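Local coordinates for putative aminopeptidase (Leishmania major, PDB 5NTH), which acts as an M17-family leucyl aminopeptidase, a probably manganese-dependent metalloenzyme that removes residues from the amino-terminal end of peptides, at the interface of chains A and B. Sequence-based numbering; all coordinates share one arbitrary frame. Chains: chain A/B, Putative aminopeptidase.

The interface of chains A and B. Residues chain A 70, 73-74, 77, 84; chain B 87, 96-98.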
ATOM      1  N   ALA A  70      47.250 -14.055  31.785  1.00 36.07           N
ATOM      2  CA  ALA A  70      46.480 -13.788  30.564  1.00 34.71           C
ATOM      3  C   ALA A  70      45.202 -13.031  30.921  1.00 34.31           C
ATOM      4  O   ALA A  70      44.760 -12.138  30.182  1.00 33.71           O
ATOM      5  CB  ALA A  70      46.144 -15.070  29.832  1.00 33.88           C
ATOM      6  N   GLU A  73      45.970  -9.512  31.674  1.00 30.29           N
ATOM      7  CA  GLU A  73      46.186  -8.794  30.435  1.00 30.77           C
ATOM      8  C   GLU A  73      44.861  -8.400  29.791  1.00 30.42           C
ATOM      9  O   GLU A  73      44.716  -7.300  29.229  1.00 30.27           O
ATOM     10  CB  GLU A  73      46.989  -9.655  29.474  1.00 30.75           C
ATOM     11  CG  GLU A  73      47.299  -8.979  28.154  1.00 31.86           C
ATOM     12  CD  GLU A  73      48.142  -7.703  28.269  1.00 33.18           C
ATOM     13  OE1 GLU A  73      48.882  -7.498  29.292  1.00 32.27           O
ATOM     14  OE2 GLU A  73      48.061  -6.912  27.281  1.00 34.41           O
ATOM     15  N   ALA A  74      43.901  -9.302  29.858  1.00 29.90           N
ATOM     16  CA  ALA A  74      42.578  -8.989  29.371  1.00 31.16           C
ATOM     17  C   ALA A  74      41.996  -7.754  30.098  1.00 32.43           C
ATOM     18  O   ALA A  74      41.323  -6.928  29.482  1.00 31.73           O
ATOM     19  CB  ALA A  74      41.664 -10.198  29.520  1.00 31.34           C
ATOM     20  N   ARG A  77      43.165  -4.493  28.778  1.00 34.85           N
ATOM     21  CA  ARG A  77      42.733  -4.196  27.403  1.00 35.41           C
ATOM     22  C   ARG A  77      41.274  -3.866  27.236  1.00 35.75           C
ATOM     23  O   ARG A  77      40.899  -3.201  26.273  1.00 37.21           O
ATOM     24  CB  ARG A  77      43.015  -5.391  26.509  1.00 35.95           C
ATOM     25  CG  ARG A  77      44.478  -5.583  26.224  1.00 36.10           C
ATOM     26  CD  ARG A  77      44.667  -6.666  25.198  1.00 35.97           C
ATOM     27  NE  ARG A  77      46.086  -6.858  24.984  1.00 36.97           N
ATOM     28  CZ  ARG A  77      46.627  -7.413  23.912  1.00 36.59           C
ATOM     29  NH1 ARG A  77      45.866  -7.880  22.930  1.00 36.34           N
ATOM     30  NH2 ARG A  77      47.951  -7.492  23.829  1.00 37.49           N
ATOM     31  N   VAL A  84      36.873  -8.597  25.961  1.00 34.33           N
ATOM     32  CA  VAL A  84      38.115  -9.258  25.689  1.00 33.49           C
ATOM     33  C   VAL A  84      37.981 -10.700  26.129  1.00 34.70           C
ATOM     34  O   VAL A  84      37.454 -11.003  27.195  1.00 34.75           O
ATOM     35  CB  VAL A  84      39.254  -8.551  26.391  1.00 33.14           C
ATOM     36  CG1 VAL A  84      40.531  -9.340  26.267  1.00 32.99           C
ATOM     37  CG2 VAL A  84      39.447  -7.166  25.786  1.00 33.81           C
TER
ATOM     38  N   LEU B  87      44.578 -14.603  23.539  1.00 32.58           N
ATOM     39  CA  LEU B  87      45.843 -13.884  23.629  1.00 33.44           C
ATOM     40  C   LEU B  87      46.911 -14.922  23.815  1.00 34.06           C
ATOM     41  O   LEU B  87      46.647 -16.011  24.330  1.00 33.54           O
ATOM     42  CB  LEU B  87      45.860 -12.943  24.813  1.00 33.38           C
ATOM     43  CG  LEU B  87      44.662 -12.016  24.849  1.00 34.08           C
ATOM     44  CD1 LEU B  87      44.528 -11.363  26.218  1.00 33.80           C
ATOM     45  CD2 LEU B  87      44.802 -10.979  23.742  1.00 34.69           C
ATOM     46  N   TYR B  96      51.810  -9.598  24.824  1.00 39.93           N
ATOM     47  CA  TYR B  96      50.757 -10.493  24.339  1.00 37.39           C
ATOM     48  C   TYR B  96      50.329 -10.124  22.910  1.00 35.49           C
ATOM     49  O   TYR B  96      50.439  -8.971  22.486  1.00 33.40           O
ATOM     50  CB  TYR B  96      49.580 -10.481  25.300  1.00 37.07           C
ATOM     51  CG  TYR B  96      49.787 -11.334  26.536  1.00 37.39           C
ATOM     52  CD1 TYR B  96      50.559 -10.876  27.611  1.00 37.74           C
ATOM     53  CD2 TYR B  96      49.204 -12.601  26.641  1.00 37.75           C
ATOM     54  CE1 TYR B  96      50.735 -11.653  28.757  1.00 37.77           C
ATOM     55  CE2 TYR B  96      49.370 -13.384  27.785  1.00 37.92           C
ATOM     56  CZ  TYR B  96      50.129 -12.908  28.842  1.00 37.95           C
ATOM     57  OH  TYR B  96      50.290 -13.695  29.967  1.00 37.55           O
ATOM     58  N   THR B  97      49.900 -11.136  22.166  1.00 34.07           N
ATOM     59  CA  THR B  97      49.523 -11.001  20.763  1.00 34.17           C
ATOM     60  C   THR B  97      48.107 -11.544  20.648  1.00 34.47           C
ATOM     61  O   THR B  97      47.768 -12.524  21.324  1.00 36.75           O
ATOM     62  CB  THR B  97      50.485 -11.822  19.871  1.00 34.26           C
ATOM     63  OG1 THR B  97      51.806 -11.298  19.983  1.00 34.85           O
ATOM     64  CG2 THR B  97      50.095 -11.810  18.387  1.00 34.20           C
ATOM     65  N   GLU B  98      47.267 -10.929  19.827  1.00 32.98           N
ATOM     66  CA  GLU B  98      45.926 -11.469  19.657  1.00 33.76           C
ATOM     67  C   GLU B  98      45.948 -12.426  18.466  1.00 32.88           C
ATOM     68  O   GLU B  98      46.330 -12.058  17.344  1.00 31.30           O
ATOM     69  CB  GLU B  98      44.881 -10.361  19.475  1.00 36.11           C
ATOM     70  CG  GLU B  98      43.429 -10.845  19.531  1.00 37.78           C
ATOM     71  CD  GLU B  98      42.418  -9.701  19.593  1.00 38.81           C
ATOM     72  OE1 GLU B  98      42.022  -9.228  18.524  1.00 36.55           O
ATOM     73  OE2 GLU B  98      42.003  -9.286  20.713  1.00 41.44           O
TER
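In this M17 leucyl aminopeptidase the contact joins the N-terminal domains of two subunits of the deposited hexamer, in keeping with the hexamers typical of the family. Helix 69-77 of chain A lies against strand 83-88 and the loop residue B:Tyr96 that leads into strand 97-103 of chain B, and two-fold symmetry repeats the patch with the chains exchanged. B:Tyr96 lays one face of its ring along the helix. A:Glu73 covers that face, its CB 4.2 Å above the ring plane and over the centre; the two side chains run past each other in opposite directions. With CG anti to the backbone N (chi1 -179°) and a bend at chi2 (61°), the A:Glu73 carboxylate lies almost parallel to the ring, 5° from its plane, and the methylene A:Glu73 CG comes 3.8 Å from B:Tyr96 CG. Toward the hydroxyl end, A:Ala70 packs from the same side of the ring, beyond its rim, with CA 4.0 Å from B:Tyr96 CE2. One turn along the helix, A:Arg77 is extended from CG to NE. A:Arg77 NE donates a hydrogen bond to A:Glu73 OE2 (3.0 Å), on the oxygen's anti lone pair; this salt bridge should steady both groups. The guanidinium edge meets the B:Tyr96 carbonyl in plane, but the hydrogen bond from A:Arg77 NH2 to B:Tyr96 O is weak (3.2 Å). B:Leu87 meets A:Arg77 tip to tip, CD2 lying 3.4 Å from NH1, while its CD1 branch points toward the helix near A:Glu73 CG. B:Glu98 OE2, 4.7 Å from A:Arg77 NH1, may add longer-range attraction.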